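Local coordinates for orotidine-5-phosphate decarboxylase/orotate phosphoribosyltransferase, putative (Ompdcase-oprtase, putative) (Leishmania infantum, PDB 3QW3), which catalyses, through this N-terminal decarboxylase domain of UMP synthase, the conversion of orotidine 5'-phosphate to UMP, the last step of de novo UMP synthesis, at the interface of chains A and B. Residues are numbered along the deposited sequence; one frame, centred on the assembly and turned at random. Chains: chain A/B, Orotidine-5-phosphate decarboxylase/orotate phosphoribosyltransferase, putative (Ompdcase-oprtase, putative).

Contact 1: the interface of chains A and B. Residues chain A 51, 53-54, 82, 84; chain B 87, 90-91, 94.
A:Lys84 reaches across to B:Asp87, joining the two halves of the DxKxxD motif of the OMP decarboxylase family: A:Asp82 and A:Lys84 lie on strand 80-85, and the last Asp, from the loop after that strand, is supplied by the partner to complete the Asp/Lys catalytic array. The lysine runs roughly perpendicular to the aspartate. Its ammonium NZ donates to the carboxylate oxygen OD1 of B:Asp87 at 2.9 Å in a salt bridge that rises 40° out of the carboxylate plane, and the lysine CD also packs against that oxygen. Within its own chain NZ donates to A:Asp82 OD1 at 2.8 Å on the syn side. An extended lysine chain that bends at its last torsion (chi4 70°) turns NZ into this position. A:Asp82 OD1 is 4.4 Å from B:Asp87 OD1, and A:Lys84 NZ bonds to both. Water 1 adds a bridge, 2.7 Å from B:Asp87 OD1 and also bonded to the backbone O of A:Asp82.

Beside the cluster, the hydroxyl OG1 of B:Thr91 donates to the amide oxygen OD1 of A:Asn51 at 3.0 Å, in the carbonyl plane and on a lone pair. The threonine methyl CG2 meets A:Asn51 ND2 and, at 3.5 Å, A:Ala53 CB. The outer edge of the A:Phe54 ring, CE1 and CZ, packs against the backbone and CB of B:Asp90, with CE1 also near B:Thr91 CA, while CD1 touches B:Ala94 CB, seating helix 52-56 of chain A on helix 89-102 of chain B. In the second shell, one face of this ring backs the asparagine: the amide oxygen OD1 of A:Asn51 is centred on it, 3.5 Å from the ring plane of A:Phe54.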
# COMPACT_ATOMS: atom_id res chain seq x y z
N ASN A 51 -0.93 -13.16 -4.47
CA ASN A 51 -0.65 -12.43 -3.24
C ASN A 51 0.74 -11.80 -3.30
O ASN A 51 1.75 -12.50 -3.15
CB ASN A 51 -0.75 -13.42 -2.07
CG ASN A 51 -0.79 -12.74 -0.71
OD1 ASN A 51 -1.61 -13.08 0.14
ND2 ASN A 51 0.11 -11.79 -0.51
N ALA A 53 2.42 -10.00 -1.28
CA ALA A 53 3.21 -10.13 -0.04
C ALA A 53 3.86 -11.51 0.09
O ALA A 53 5.01 -11.63 0.51
CB ALA A 53 2.33 -9.85 1.19
N PHE A 54 3.11 -12.54 -0.27
CA PHE A 54 3.59 -13.91 -0.15
C PHE A 54 4.79 -14.14 -1.07
O PHE A 54 5.72 -14.87 -0.72
CB PHE A 54 2.47 -14.91 -0.45
CG PHE A 54 1.53 -15.15 0.71
CD1 PHE A 54 1.42 -14.24 1.76
CD2 PHE A 54 0.75 -16.30 0.75
CE1 PHE A 54 0.54 -14.48 2.83
CE2 PHE A 54 -0.14 -16.55 1.80
CZ PHE A 54 -0.24 -15.64 2.84
N ASP A 82 -2.65 -8.52 -6.24
CA ASP A 82 -3.17 -7.96 -4.98
C ASP A 82 -2.03 -7.37 -4.17
O ASP A 82 -1.45 -8.04 -3.30
CB ASP A 82 -3.95 -8.99 -4.17
CG ASP A 82 -4.85 -8.34 -3.12
OD1 ASP A 82 -4.78 -7.10 -2.92
OD2 ASP A 82 -5.63 -9.07 -2.48
N LYS A 84 -2.19 -3.81 -3.13
CA LYS A 84 -2.72 -2.68 -2.35
C LYS A 84 -1.70 -1.53 -2.24
O LYS A 84 -1.31 -1.11 -1.16
CB LYS A 84 -3.22 -3.16 -0.97
CG LYS A 84 -4.37 -4.19 -1.08
CD LYS A 84 -4.92 -4.59 0.30
CE LYS A 84 -6.07 -5.60 0.19
NZ LYS A 84 -5.63 -6.95 -0.27
N ASP B 87 -2.58 -4.29 4.52
CA ASP B 87 -3.35 -5.48 4.20
C ASP B 87 -3.71 -6.12 5.53
O ASP B 87 -3.55 -5.49 6.57
CB ASP B 87 -2.55 -6.44 3.32
CG ASP B 87 -3.43 -7.22 2.35
OD1 ASP B 87 -3.13 -7.25 1.14
OD2 ASP B 87 -4.43 -7.82 2.81
N ASP B 90 -2.40 -12.86 7.44
CA ASP B 90 -1.17 -13.48 6.93
C ASP B 90 -0.45 -12.63 5.89
O ASP B 90 0.77 -12.68 5.79
CB ASP B 90 -1.46 -14.86 6.32
CG ASP B 90 -1.83 -15.91 7.36
OD1 ASP B 90 -1.62 -15.68 8.57
OD2 ASP B 90 -2.34 -16.98 6.95
N THR B 91 -1.22 -11.88 5.10
CA THR B 91 -0.66 -11.04 4.06
C THR B 91 0.13 -9.90 4.69
O THR B 91 1.28 -9.65 4.31
CB THR B 91 -1.74 -10.49 3.11
OG1 THR B 91 -2.50 -11.58 2.57
CG2 THR B 91 -1.11 -9.71 1.97
N ALA B 94 3.26 -11.15 6.24
CA ALA B 94 4.30 -11.40 5.26
C ALA B 94 5.02 -10.10 4.87
O ALA B 94 6.24 -10.09 4.74
CB ALA B 94 3.73 -12.10 4.02
O HOH W 1 -1.43 -6.54 -0.82

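Contact 2: the interface of chains A and B. Residues chain A 88, 114-117; chain B 138, 140-141.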
# COMPACT_ATOMS: atom_id res chain seq x y z
N ILE A 88 2.70 8.50 -4.51
CA ILE A 88 2.52 9.55 -5.51
C ILE A 88 3.61 9.59 -6.57
O ILE A 88 4.62 8.90 -6.45
CB ILE A 88 2.34 10.95 -4.87
CG1 ILE A 88 3.28 11.15 -3.67
CG2 ILE A 88 0.88 11.12 -4.45
CD1 ILE A 88 4.74 11.25 -4.02
N MET A 114 -4.50 8.41 -0.30
CA MET A 114 -3.80 9.60 -0.80
C MET A 114 -4.53 10.28 -1.97
O MET A 114 -4.03 11.26 -2.54
CB MET A 114 -2.35 9.25 -1.16
CG MET A 114 -1.51 8.89 0.06
SD MET A 114 0.15 8.35 -0.35
CE MET A 114 0.90 9.89 -0.87
N GLY A 115 -5.70 9.77 -2.32
CA GLY A 115 -6.60 10.45 -3.25
C GLY A 115 -6.27 10.35 -4.72
O GLY A 115 -5.44 9.54 -5.13
N SER A 116 -6.91 11.20 -5.53
CA SER A 116 -6.89 11.07 -7.00
C SER A 116 -5.52 10.97 -7.66
O SER A 116 -5.30 10.08 -8.47
CB SER A 116 -7.70 12.20 -7.65
OG SER A 116 -7.10 13.45 -7.39
N ASP A 117 -4.59 11.86 -7.31
CA ASP A 117 -3.26 11.85 -7.96
C ASP A 117 -2.36 10.69 -7.52
O ASP A 117 -1.34 10.42 -8.15
CB ASP A 117 -2.55 13.21 -7.84
CG ASP A 117 -2.52 13.74 -6.42
OD1 ASP A 117 -1.96 14.85 -6.22
OD2 ASP A 117 -3.05 13.08 -5.51
N ASN B 138 0.49 16.09 -1.73
CA ASN B 138 -0.14 15.94 -3.04
C ASN B 138 -1.57 16.50 -3.07
O ASN B 138 -2.19 16.69 -2.03
CB ASN B 138 -0.10 14.48 -3.51
CG ASN B 138 -0.92 13.54 -2.62
OD1 ASN B 138 -1.99 13.09 -3.02
ND2 ASN B 138 -0.41 13.24 -1.44
N GLY B 140 -4.38 15.18 -4.21
CA GLY B 140 -5.43 14.21 -3.89
C GLY B 140 -5.75 14.13 -2.41
O GLY B 140 -6.72 13.47 -2.02
N SER B 141 -4.93 14.79 -1.59
CA SER B 141 -5.16 14.92 -0.15
C SER B 141 -6.61 15.30 0.18
O SER B 141 -7.21 14.74 1.09
CB SER B 141 -4.20 15.96 0.45
OG SER B 141 -4.51 16.23 1.81
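B:Asn138 pushes its side chain into chain A between A:Ile88, A:Met114 and A:Asp117. Its CB lies against the carboxylate oxygen OD1 of A:Asp117 and, at 3.6 Å, against the branch methyl CG2 of A:Ile88. The amide carbon CG touches the same methyl at 3.5 Å; the isoleucine methyl sits over the face of the amide, on the same side as the methionine methyl CE. A first torsion of 65° sets CG between the asparagine's own backbone N and carbonyl carbon, and from there the amide points towards the turn of chain A that begins at A:Met114.

At the tip, the atom modelled as OD1 stands 2.8 Å from the backbone O of A:Met114 and 2.7 Å from A:Asp117 OD2. Oxygens that can only accept would clash there, so the amide is probably built the wrong way round. With its nitrogen in that place, one NH2 group would donate both to the main-chain carbonyl and to the carboxylate, whose plane lies 44° from that of the amide. Both acceptor oxygens lie within about 0.5 Å of the amide plane, roughly where the N-H bonds of a flipped amide would point. The other amide atom, modelled as ND2, rests 3.6 Å from the terminal methyl CE of A:Met114, whose bent chain end brings this methyl over it.

A:Asp117 OD2 is met from the opposite face of the carboxylate by the backbone N of B:Gly140, which donates to it at 2.8 Å, with a weaker bond to OD1. Alongside, A:Gly115 CA packs against the backbone of B:Gly140, at 3.3 Å from its O.

In the beta/alpha barrel, A:Ile88 follows strand 80-85, A:Met114 and A:Gly115 lead from strand 107-110 into helix 116-123, whose first turn holds A:Asp117, and B:Asn138 and B:Gly140 follow strand 129-135. The contact thus joins connections at the strands' C-terminal ends, the active-site side.

The centres of the C-alpha atoms of contact 1 and contact 2 lie about 23 Å apart along one two-fold interface, so each has a twin with the chains exchanged. Both draw on the connection between strand 80-85 and helix 89-102, but from opposite chains: contact 1 uses B:Asp87 at its active-site cluster, and contact 2 uses A:Ile88. By symmetry, the segment completing the partner's catalytic site is therefore adjacent to one that the partner's 138-140 stretch packs against. Pairing of the barrels therefore supplies an active-site residue, and contact 2 may help steady the shared segment.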